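Local coordinates for homospermidine synthase (Legionella pneumophila subsp. pneumophila str. Philadelphia 1, PDB 2PH5) that catalyses the NAD-dependent synthesis of homospermidine, holding its dinucleotide cofactor in a domain related to that of saccharopine dehydrogenase, at the interface of chains A and B. Sequence-based numbering; all coordinates share one arbitrary frame. Chains: chain A/B, Homospermidine synthase.

The interface of chains A and B. Residues chain A 236-238, 268-270; chain B 453-454.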
ATOM      1  N   LEU A 236      13.807   2.140  -7.107  1.00 27.42           N
ATOM      2  CA  LEU A 236      13.905   3.261  -8.032  1.00 28.17           C
ATOM      3  C   LEU A 236      14.431   2.835  -9.402  1.00 27.47           C
ATOM      4  O   LEU A 236      14.081   3.434 -10.415  1.00 26.70           O
ATOM      5  CB  LEU A 236      14.803   4.357  -7.443  1.00 28.83           C
ATOM      6  CG  LEU A 236      14.144   5.678  -7.012  1.00 31.53           C
ATOM      7  CD1 LEU A 236      12.992   5.423  -6.070  1.00 30.29           C
ATOM      8  CD2 LEU A 236      15.192   6.571  -6.348  1.00 30.42           C
ATOM      9  N   GLN A 237      15.263   1.800  -9.434  1.00 27.52           N
ATOM     10  CA  GLN A 237      15.829   1.318 -10.691  1.00 29.96           C
ATOM     11  C   GLN A 237      14.817   0.561 -11.536  1.00 28.21           C
ATOM     12  O   GLN A 237      13.836   0.027 -11.027  1.00 28.29           O
ATOM     13  CB  GLN A 237      17.028   0.409 -10.424  1.00 34.07           C
ATOM     14  CG  GLN A 237      18.155   1.080  -9.661  1.00 39.24           C
ATOM     15  CD  GLN A 237      19.229   0.093  -9.253  1.00 44.69           C
ATOM     16  OE1 GLN A 237      18.934  -0.968  -8.686  1.00 45.53           O
ATOM     17  NE2 GLN A 237      20.489   0.434  -9.535  1.00 46.59           N
ATOM     18  N   PRO A 238      15.051   0.501 -12.851  1.00 27.72           N
ATOM     19  CA  PRO A 238      14.129  -0.210 -13.742  1.00 26.54           C
ATOM     20  C   PRO A 238      14.112  -1.727 -13.536  1.00 26.00           C
ATOM     21  O   PRO A 238      15.142  -2.334 -13.253  1.00 25.41           O
ATOM     22  CB  PRO A 238      14.625   0.188 -15.129  1.00 27.42           C
ATOM     23  CG  PRO A 238      16.103   0.381 -14.919  1.00 26.97           C
ATOM     24  CD  PRO A 238      16.149   1.134 -13.608  1.00 26.62           C
ATOM     25  N   SER A 268      10.710  -0.276 -18.616  1.00 34.89           N
ATOM     26  CA  SER A 268      10.783   1.169 -18.403  1.00 38.11           C
ATOM     27  C   SER A 268      10.443   1.530 -16.957  1.00 38.20           C
ATOM     28  O   SER A 268      11.269   2.081 -16.233  1.00 41.32           O
ATOM     29  CB  SER A 268       9.816   1.900 -19.340  1.00 38.44           C
ATOM     30  OG  SER A 268      10.001   1.489 -20.683  1.00 39.74           O
ATOM     31  N   ARG A 269       9.224   1.209 -16.546  1.00 37.50           N
ATOM     32  CA  ARG A 269       8.749   1.493 -15.194  1.00 38.67           C
ATOM     33  C   ARG A 269       9.729   1.054 -14.097  1.00 35.92           C
ATOM     34  O   ARG A 269      10.476   0.093 -14.277  1.00 37.04           O
ATOM     35  CB  ARG A 269       7.392   0.810 -15.000  1.00 41.25           C
ATOM     36  CG  ARG A 269       6.407   1.151 -16.110  1.00 47.55           C
ATOM     37  CD  ARG A 269       5.067   0.491 -15.915  1.00 52.68           C
ATOM     38  NE  ARG A 269       4.425   0.937 -14.687  1.00 56.54           N
ATOM     39  CZ  ARG A 269       3.196   0.589 -14.324  1.00 59.87           C
ATOM     40  NH1 ARG A 269       2.475  -0.212 -15.101  1.00 60.97           N
ATOM     41  NH2 ARG A 269       2.688   1.039 -13.184  1.00 61.33           N
ATOM     42  N   PRO A 270       9.756   1.775 -12.956  1.00 33.97           N
ATOM     43  CA  PRO A 270      10.650   1.440 -11.832  1.00 30.77           C
ATOM     44  C   PRO A 270      10.217   0.090 -11.266  1.00 27.31           C
ATOM     45  O   PRO A 270       9.032  -0.242 -11.296  1.00 24.02           O
ATOM     46  CB  PRO A 270      10.406   2.566 -10.827  1.00 32.09           C
ATOM     47  CG  PRO A 270       9.928   3.701 -11.666  1.00 34.23           C
ATOM     48  CD  PRO A 270       9.040   3.035 -12.695  1.00 33.35           C
TER
ATOM     49  N   LEU B 453      13.219  11.332 -11.659  1.00 66.51           N
ATOM     50  CA  LEU B 453      13.658   9.960 -11.913  1.00 65.78           C
ATOM     51  C   LEU B 453      12.949   9.440 -13.164  1.00 65.25           C
ATOM     52  O   LEU B 453      13.575   8.859 -14.058  1.00 64.94           O
ATOM     53  CB  LEU B 453      13.344   9.051 -10.714  1.00 65.99           C
ATOM     54  CG  LEU B 453      14.122   9.243  -9.402  1.00 65.50           C
ATOM     55  CD1 LEU B 453      15.615   9.137  -9.672  1.00 65.10           C
ATOM     56  CD2 LEU B 453      13.783  10.590  -8.778  1.00 65.75           C
ATOM     57  N   TYR B 454      11.637   9.653 -13.221  1.00 63.78           N
ATOM     58  CA  TYR B 454      10.843   9.235 -14.370  1.00 62.78           C
ATOM     59  C   TYR B 454       9.914  10.381 -14.775  1.00 62.85           C
ATOM     60  O   TYR B 454       8.802  10.509 -14.262  1.00 61.85           O
ATOM     61  CB  TYR B 454      10.047   7.963 -14.042  1.00 60.95           C
ATOM     62  CG  TYR B 454      10.928   6.736 -13.876  1.00 59.96           C
ATOM     63  CD1 TYR B 454      11.715   6.564 -12.736  1.00 58.94           C
ATOM     64  CD2 TYR B 454      11.022   5.775 -14.889  1.00 59.08           C
ATOM     65  CE1 TYR B 454      12.578   5.471 -12.607  1.00 57.43           C
ATOM     66  CE2 TYR B 454      11.883   4.676 -14.768  1.00 57.07           C
ATOM     67  CZ  TYR B 454      12.658   4.534 -13.626  1.00 56.46           C
ATOM     68  OH  TYR B 454      13.516   3.469 -13.497  1.00 54.26           O
TER
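A tyrosine from a loop near the C-terminus of one subunit packs against a surface of the other formed by A:Leu236, A:Pro238 and A:Pro270 in this two-fold symmetric homodimer interface, and the exchanged twin of the contact repeats it across the axis. On the chain A side this surface belongs to the saccharopine dehydrogenase C-terminal family region; whether this dimer is the biological one the structure alone does not show, but here the contact would help hold the C-terminal segment against its neighbour. B:Tyr454 buries more surface than any other residue of the patch, 96 Å². Its CG stands anti to its own carbonyl carbon and beside the backbone N (chi1 -69°), with the ring turned to chi2 74°, and this sends the phenol hydroxyl first into chain A. A:Pro270 reaches toward it tip to tip and sets its puckered CG over the middle of one ring face, 3.4 Å from the ring centroid, in a CH-pi contact. CB of the same proline lies nearer CE1 and CD nearer CE2, both toward the CZ end, so the phenol lies against the pyrrolidine as on a small platform. At the ring's far end OH donates to the carbonyl O of A:Leu236, the last residue of helix 228-236, at 3.1 Å. The hydroxyl approaches in the carbonyl plane with a C=O...O angle of 150°. A:Pro238, which opens strand 238-242, crosses the tyrosine at about a right angle and brings its CD to 3.5 Å from the phenol OH. The backbone O of A:Ser268 lies near CE2 of the ring. Beside the tyrosine, B:Leu453 CG meets A:Leu236 CD2 at 4.2 Å, the two leucines crossing obliquely in a looser apolar contact that flanks the hydrogen bond.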